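Local coordinates for protein FOKI restriction endonuclease (Planomicrobium okeanokoites, PDB 2FOK) that probably recognises a specific DNA sequence and cleaves the duplex at a distance, as a type IIS restriction endonuclease using metal ions, at residues A[341-344]-A[345-349]; A[48-51]-A[52-56]; A[145-148]-A[149-152]. One frame throughout, in Å; residues are numbered along the deposited sequence.

Contact 1. Residues A[341-344]-A[345-349]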
loop_
_atom_site.group_PDB
_atom_site.type_symbol
_atom_site.label_atom_id
_atom_site.label_comp_id
_atom_site.label_asym_id
_atom_site.label_seq_id
_atom_site.Cartn_x
_atom_site.Cartn_y
_atom_site.Cartn_z
ATOM N N ILE A 341 -0.321 -15.907 18.487
ATOM C CA ILE A 341 -0.900 -16.620 17.341
ATOM C C ILE A 341 -1.519 -15.763 16.225
ATOM O O ILE A 341 -1.358 -16.086 15.045
ATOM C CB ILE A 341 -1.981 -17.662 17.794
ATOM C CG1 ILE A 341 -1.358 -18.729 18.704
ATOM C CG2 ILE A 341 -2.606 -18.330 16.585
ATOM C CD1 ILE A 341 -0.413 -19.690 18.002
ATOM N N GLU A 342 -2.228 -14.692 16.572
ATOM C CA GLU A 342 -2.858 -13.873 15.534
ATOM C C GLU A 342 -1.929 -12.904 14.802
ATOM O O GLU A 342 -2.287 -12.373 13.755
ATOM C CB GLU A 342 -4.069 -13.119 16.092
ATOM C CG GLU A 342 -3.965 -12.772 17.550
ATOM C CD GLU A 342 -4.488 -13.870 18.435
ATOM O OE1 GLU A 342 -5.685 -14.210 18.338
ATOM O OE2 GLU A 342 -3.694 -14.397 19.230
ATOM N N THR A 343 -0.747 -12.663 15.352
ATOM C CA THR A 343 0.215 -11.799 14.683
ATOM C C THR A 343 0.834 -12.686 13.608
ATOM O O THR A 343 1.047 -12.255 12.476
ATOM C CB THR A 343 1.334 -11.322 15.635
ATOM O OG1 THR A 343 0.867 -10.215 16.420
ATOM C CG2 THR A 343 2.546 -10.872 14.834
ATOM N N ILE A 344 1.105 -13.935 13.983
ATOM C CA ILE A 344 1.680 -14.923 13.077
ATOM C C ILE A 344 0.698 -15.236 11.947
ATOM O O ILE A 344 1.107 -15.437 10.801
ATOM C CB ILE A 344 2.052 -16.236 13.830
ATOM C CG1 ILE A 344 3.061 -15.927 14.936
ATOM C CG2 ILE A 344 2.635 -17.259 12.861
ATOM C CD1 ILE A 344 3.297 -17.064 15.899
ATOM N N GLU A 345 -0.592 -15.263 12.268
ATOM C CA GLU A 345 -1.634 -15.530 11.272
ATOM C C GLU A 345 -1.723 -14.379 10.263
ATOM O O GLU A 345 -1.925 -14.606 9.073
ATOM C CB GLU A 345 -3.007 -15.699 11.948
ATOM C CG GLU A 345 -3.161 -16.947 12.795
ATOM C CD GLU A 345 -4.532 -17.051 13.472
ATOM O OE1 GLU A 345 -5.100 -16.009 13.862
ATOM O OE2 GLU A 345 -5.041 -18.182 13.620
ATOM N N ASN A 346 -1.580 -13.142 10.736
ATOM C CA ASN A 346 -1.650 -11.987 9.842
ATOM C C ASN A 346 -0.405 -11.911 8.971
ATOM O O ASN A 346 -0.457 -11.468 7.822
ATOM C CB ASN A 346 -1.806 -10.684 10.637
ATOM C CG ASN A 346 -2.041 -9.467 9.731
ATOM O OD1 ASN A 346 -3.153 -9.237 9.246
ATOM N ND2 ASN A 346 -0.994 -8.686 9.514
ATOM N N ASP A 347 0.716 -12.349 9.526
ATOM C CA ASP A 347 1.978 -12.362 8.798
ATOM C C ASP A 347 1.894 -13.387 7.660
ATOM O O ASP A 347 2.520 -13.226 6.627
ATOM C CB ASP A 347 3.128 -12.730 9.748
ATOM C CG ASP A 347 3.771 -11.516 10.398
ATOM O OD1 ASP A 347 3.407 -10.373 10.044
ATOM O OD2 ASP A 347 4.645 -11.706 11.274
ATOM N N ILE A 348 1.106 -14.443 7.855
ATOM C CA ILE A 348 0.955 -15.493 6.836
ATOM C C ILE A 348 0.019 -15.088 5.708
ATOM O O ILE A 348 0.222 -15.476 4.558
ATOM C CB ILE A 348 0.434 -16.810 7.467
ATOM C CG1 ILE A 348 1.472 -17.343 8.449
ATOM C CG2 ILE A 348 0.120 -17.846 6.380
ATOM C CD1 ILE A 348 1.114 -18.669 9.072
ATOM N N LYS A 349 -1.015 -14.321 6.037
ATOM C CA LYS A 349 -1.973 -13.867 5.036
ATOM C C LYS A 349 -1.269 -12.924 4.082
ATOM O O LYS A 349 -1.641 -12.813 2.910
ATOM C CB LYS A 349 -3.136 -13.136 5.701
ATOM C CG LYS A 349 -4.013 -12.386 4.716
ATOM C CD LYS A 349 -5.433 -12.271 5.209
ATOM C CE LYS A 349 -5.546 -11.241 6.307
ATOM N NZ LYS A 349 -4.551 -10.145 6.173
HETATM O O HOH W 1 1.240 -9.071 11.253
#
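Glu345 folds back along the helix over the preceding turn, its carboxylate lying against Ile341 and Glu342. With CG anti to its own carbonyl carbon (chi1 -69°) and the chain extended beyond it, Glu345 CG comes close over Ile341 O, at 3.0 Å. The two carboxylate oxygens then part company: OE2 meets Ile341 CG2 at 3.8 Å as the two side chains cross obliquely, while OE1 rests 3.5 Å from Glu342 CA. Glu342 OE2 is hydrogen-bonded to His399 ND1, which ties this face to the stretch just beyond helix 389-398.

One turn on, Ile348 repeats the pattern with an apolar chain. Its CG1 lies 3.0 Å from Ile344 O, and its CD1 reaches back toward Ile344 CG2 at 4.3 Å, a loose touch between branches; Ile341, Ile344 and Glu345 also lean on helix 325-334.

The polar flank runs through Asp347. A water accepts from Asn346 ND2 and donates to Asp347 OD1 at 2.8 Å, with a weak further bond to Thr343 O. Thr343 O also receives Asp347 N, at 3.0 Å, in the regular backbone bond. Salt bridges to Arg309 and Arg310 of helix 303-319 hold both carboxylate oxygens of this buried Asp347, and would probably favour its charged form. Such a helix, the third after 303-319 and 325-334 and followed by strands 358-361 and 364-367, is consistent with a winged helix-turn-helix fold in the D3 domain.

Contact 2. Residues A[48-51]-A[52-56]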
loop_
_atom_site.group_PDB
_atom_site.type_symbol
_atom_site.label_atom_id
_atom_site.label_comp_id
_atom_site.label_asym_id
_atom_site.label_seq_id
_atom_site.Cartn_x
_atom_site.Cartn_y
_atom_site.Cartn_z
ATOM N N GLU A 48 31.118 17.882 -12.314
ATOM C CA GLU A 48 32.070 17.748 -11.203
ATOM C C GLU A 48 33.088 16.656 -11.535
ATOM O O GLU A 48 32.800 15.466 -11.413
ATOM C CB GLU A 48 31.347 17.390 -9.903
ATOM C CG GLU A 48 29.825 17.551 -9.933
ATOM C CD GLU A 48 29.165 17.082 -8.639
ATOM O OE1 GLU A 48 29.908 16.817 -7.665
ATOM O OE2 GLU A 48 27.915 16.976 -8.596
ATOM N N SER A 49 34.276 17.077 -11.961
ATOM C CA SER A 49 35.355 16.172 -12.354
ATOM C C SER A 49 35.626 14.954 -11.465
ATOM O O SER A 49 35.700 13.829 -11.961
ATOM C CB SER A 49 36.653 16.967 -12.510
ATOM O OG SER A 49 37.099 17.449 -11.254
ATOM N N LYS A 50 35.784 15.177 -10.164
ATOM C CA LYS A 50 36.079 14.100 -9.223
ATOM C C LYS A 50 35.161 12.883 -9.315
ATOM O O LYS A 50 35.632 11.765 -9.463
ATOM C CB LYS A 50 36.062 14.633 -7.790
ATOM C CG LYS A 50 36.679 13.680 -6.771
ATOM C CD LYS A 50 36.780 14.319 -5.393
ATOM C CE LYS A 50 36.461 13.322 -4.288
ATOM N NZ LYS A 50 35.481 13.904 -3.334
ATOM N N ILE A 51 33.857 13.090 -9.209
ATOM C CA ILE A 51 32.916 11.973 -9.290
ATOM C C ILE A 51 32.933 11.373 -10.689
ATOM O O ILE A 51 32.773 10.162 -10.863
ATOM C CB ILE A 51 31.477 12.418 -8.972
ATOM C CG1 ILE A 51 31.465 13.358 -7.761
ATOM C CG2 ILE A 51 30.616 11.204 -8.695
ATOM C CD1 ILE A 51 32.225 12.837 -6.553
ATOM N N GLN A 52 33.135 12.235 -11.680
ATOM C CA GLN A 52 33.180 11.832 -13.079
ATOM C C GLN A 52 34.303 10.827 -13.333
ATOM O O GLN A 52 34.112 9.831 -14.040
ATOM C CB GLN A 52 33.369 13.070 -13.952
ATOM C CG GLN A 52 32.979 12.880 -15.405
ATOM C CD GLN A 52 34.007 13.469 -16.345
ATOM O OE1 GLN A 52 34.204 12.981 -17.460
ATOM N NE2 GLN A 52 34.679 14.520 -15.894
ATOM N N LYS A 53 35.471 11.092 -12.749
ATOM C CA LYS A 53 36.636 10.216 -12.891
ATOM C C LYS A 53 36.448 8.940 -12.072
ATOM O O LYS A 53 37.001 7.890 -12.392
ATOM C CB LYS A 53 37.902 10.943 -12.420
ATOM C CG LYS A 53 38.058 12.352 -12.975
ATOM C CD LYS A 53 39.509 12.783 -12.974
ATOM C CE LYS A 53 39.966 13.195 -11.581
ATOM N NZ LYS A 53 40.757 14.468 -11.592
ATOM N N GLU A 54 35.666 9.043 -11.005
ATOM C CA GLU A 54 35.388 7.909 -10.135
ATOM C C GLU A 54 34.381 6.935 -10.758
ATOM O O GLU A 54 34.459 5.729 -10.540
ATOM C CB GLU A 54 34.845 8.411 -8.795
ATOM C CG GLU A 54 35.900 9.008 -7.888
ATOM C CD GLU A 54 35.309 9.731 -6.694
ATOM O OE1 GLU A 54 34.067 9.726 -6.549
ATOM O OE2 GLU A 54 36.088 10.307 -5.903
ATOM N N LEU A 55 33.437 7.464 -11.535
ATOM C CA LEU A 55 32.411 6.634 -12.157
ATOM C C LEU A 55 32.878 5.886 -13.410
ATOM O O LEU A 55 32.715 4.665 -13.497
ATOM C CB LEU A 55 31.169 7.484 -12.475
ATOM C CG LEU A 55 30.247 7.813 -11.289
ATOM C CD1 LEU A 55 29.190 8.813 -11.723
ATOM C CD2 LEU A 55 29.572 6.553 -10.775
ATOM N N VAL A 56 33.452 6.595 -14.382
ATOM C CA VAL A 56 33.911 5.909 -15.589
ATOM C C VAL A 56 34.918 4.839 -15.172
ATOM O O VAL A 56 34.951 3.745 -15.733
ATOM C CB VAL A 56 34.566 6.887 -16.631
ATOM C CG1 VAL A 56 33.836 8.229 -16.636
ATOM C CG2 VAL A 56 36.043 7.076 -16.339
#
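Ile51 and Leu55 form the close-packed side of the first turns of an alpha helix, 49-60, in the first recognition subdomain, whose family is related to helix-turn-helix proteins. Four positions apart, they lie side by side and point the same way, Ile51 CG2 meeting Leu55 CD1 at 4.1 Å. Their carbonyl-to-amide link, Leu55 N to Ile51 O, measures 2.9 Å. Leu55 is buried and packs on Ile42 of helix 32-45, joined there by Gln52, whose side chain also touches Pro43 and Val46.

Away from that helix the contact thins into exposed charge. Lys50 and Glu54 are placed as an i to i+4 pair, yet the ammonium NZ stays 4.5 Å from Glu54 OE2, beyond a salt bridge, and any attraction is probably modest. What touches instead is the aliphatic part of the lysine: the chain, bent at its last two torsions, brings Lys50 CE to 3.4 Å from Glu54 OE2. The other oxygen, OE1, lies 3.6 Å from Ile51 CD1, at the edge of the apolar pair. Glu48 opens the helix at the N-cap position, its O accepting Gln52 N. Farther round the exposed surface, Lys53 CG sits over Ser49 O, 3.0 Å away.

Contact 3. Residues A[145-148]-A[149-152]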
loop_
_atom_site.group_PDB
_atom_site.type_symbol
_atom_site.label_atom_id
_atom_site.label_comp_id
_atom_site.label_asym_id
_atom_site.label_seq_id
_atom_site.Cartn_x
_atom_site.Cartn_y
_atom_site.Cartn_z
ATOM N N SER A 145 12.623 -9.234 -30.346
ATOM C CA SER A 145 12.696 -10.641 -30.700
ATOM C C SER A 145 11.724 -11.448 -29.842
ATOM O O SER A 145 11.147 -10.932 -28.886
ATOM C CB SER A 145 14.124 -11.156 -30.510
ATOM O OG SER A 145 14.548 -10.986 -29.170
ATOM N N ALA A 146 11.534 -12.714 -30.209
ATOM C CA ALA A 146 10.649 -13.611 -29.475
ATOM C C ALA A 146 11.386 -14.164 -28.268
ATOM O O ALA A 146 10.760 -14.626 -27.313
ATOM C CB ALA A 146 10.208 -14.751 -30.363
ATOM N N ILE A 147 12.717 -14.125 -28.324
ATOM C CA ILE A 147 13.543 -14.626 -27.235
ATOM C C ILE A 147 13.603 -13.630 -26.073
ATOM O O ILE A 147 13.564 -14.026 -24.907
ATOM C CB ILE A 147 14.964 -14.959 -27.734
ATOM C CG1 ILE A 147 15.615 -15.959 -26.781
ATOM C CG2 ILE A 147 15.790 -13.691 -27.887
ATOM C CD1 ILE A 147 16.788 -15.398 -25.986
ATOM N N GLU A 148 13.686 -12.341 -26.390
ATOM C CA GLU A 148 13.714 -11.297 -25.364
ATOM C C GLU A 148 12.392 -11.353 -24.589
ATOM O O GLU A 148 12.359 -11.178 -23.375
ATOM C CB GLU A 148 13.874 -9.915 -26.023
ATOM C CG GLU A 148 13.689 -8.732 -25.091
ATOM C CD GLU A 148 13.363 -7.440 -25.835
ATOM O OE1 GLU A 148 12.358 -7.420 -26.581
ATOM O OE2 GLU A 148 14.108 -6.444 -25.678
ATOM N N LYS A 149 11.302 -11.594 -25.307
ATOM C CA LYS A 149 9.988 -11.670 -24.692
ATOM C C LYS A 149 9.958 -12.865 -23.764
ATOM O O LYS A 149 9.419 -12.798 -22.659
ATOM C CB LYS A 149 8.913 -11.822 -25.767
ATOM C CG LYS A 149 7.499 -11.841 -25.220
ATOM C CD LYS A 149 6.483 -11.547 -26.306
ATOM C CE LYS A 149 5.227 -12.378 -26.109
ATOM N NZ LYS A 149 4.004 -11.554 -26.293
ATOM N N GLU A 150 10.544 -13.963 -24.236
ATOM C CA GLU A 150 10.628 -15.207 -23.490
ATOM C C GLU A 150 11.350 -14.938 -22.182
ATOM O O GLU A 150 10.884 -15.318 -21.114
ATOM C CB GLU A 150 11.412 -16.242 -24.301
ATOM C CG GLU A 150 10.789 -17.628 -24.356
ATOM C CD GLU A 150 11.828 -18.749 -24.443
ATOM O OE1 GLU A 150 12.856 -18.582 -25.141
ATOM O OE2 GLU A 150 11.607 -19.805 -23.810
ATOM N N ILE A 151 12.503 -14.287 -22.279
ATOM C CA ILE A 151 13.297 -13.956 -21.108
ATOM C C ILE A 151 12.482 -13.105 -20.125
ATOM O O ILE A 151 12.495 -13.353 -18.919
ATOM C CB ILE A 151 14.588 -13.207 -21.527
ATOM C CG1 ILE A 151 15.555 -14.190 -22.199
ATOM C CG2 ILE A 151 15.256 -12.592 -20.318
ATOM C CD1 ILE A 151 16.799 -13.541 -22.789
ATOM N N LEU A 152 11.751 -12.124 -20.649
ATOM C CA LEU A 152 10.932 -11.247 -19.819
ATOM C C LEU A 152 9.826 -11.973 -19.057
ATOM O O LEU A 152 9.650 -11.753 -17.869
ATOM C CB LEU A 152 10.326 -10.148 -20.678
ATOM C CG LEU A 152 11.290 -9.003 -20.984
ATOM C CD1 LEU A 152 10.599 -7.965 -21.858
ATOM C CD2 LEU A 152 11.759 -8.376 -19.678
#
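Ile151 N donates to Ile147 O over 2.8 Å, the shortest hydrogen bond between 145-148 and 149-152, and at 164° also the straightest. It belongs to the N-terminal turns of an alpha helix, 146-157, opened by a serine N-cap and leading into the second recognition subdomain, in which 149-152 lies. There Ser145 OG accepts Glu148 N at 3.2 Å and has a second partner in Ala142 O, so the hydroxyl ties the first turn to the preceding loop.

Side chains follow the same one-turn spacing. Ile147 and Ile151 lie alongside each other, pointing the same way, and their CD1 methyls meet at 3.7 Å. The first torsions help to explain the pairing: Ile147 sends CG1 opposite its backbone N (chi1 -158°), leaving CG2 in the crowded position, whereas Ile151 turns CG1 back over Ile147 O, at 3.4 Å. Ile151 also packs on Ala137 and Tyr138 of helix 133-140. With an alanine here, the Ile147 CD1 methyl would probably be left without its neighbour, and a gap would be likely to open against Tyr138.

Glu148 works at the polar margin. Its carboxylate is shared, OE2 making a salt bridge with Lys21 of the first recognition subdomain and OE1 taking the amide of Gly144, which probably favours the ionised form and pins the loop ahead of the helix. Leu152, by contrast, is buried. It too folds back along the helix: besides the 2.9 Å bond from Leu152 N to Glu148 O, Leu152 CG lies 3.4 Å from that oxygen.

In the fold
All three contacts join successive turns of a single helix, yet their settings differ. Contact 1, its centre about 18 Å from the chain centre, is partly buried: Asp347 is held by arginines of helix 303-319 and a water, and Glu342 by His399. Contacts 2 and 3 sit at the surface, about 38 and 31 Å out, and both include the N-cap residue: 145-148 has a serine whose side chain caps, whereas in 48-51 the glutamate contributes its backbone carbonyl. Contact 2 leaves Lys50 and Glu54 loosely associated, while in contact 3 Glu148 pairs with Lys21, outside both segments. The centres lie 36 to 49 Å apart, and none touches another.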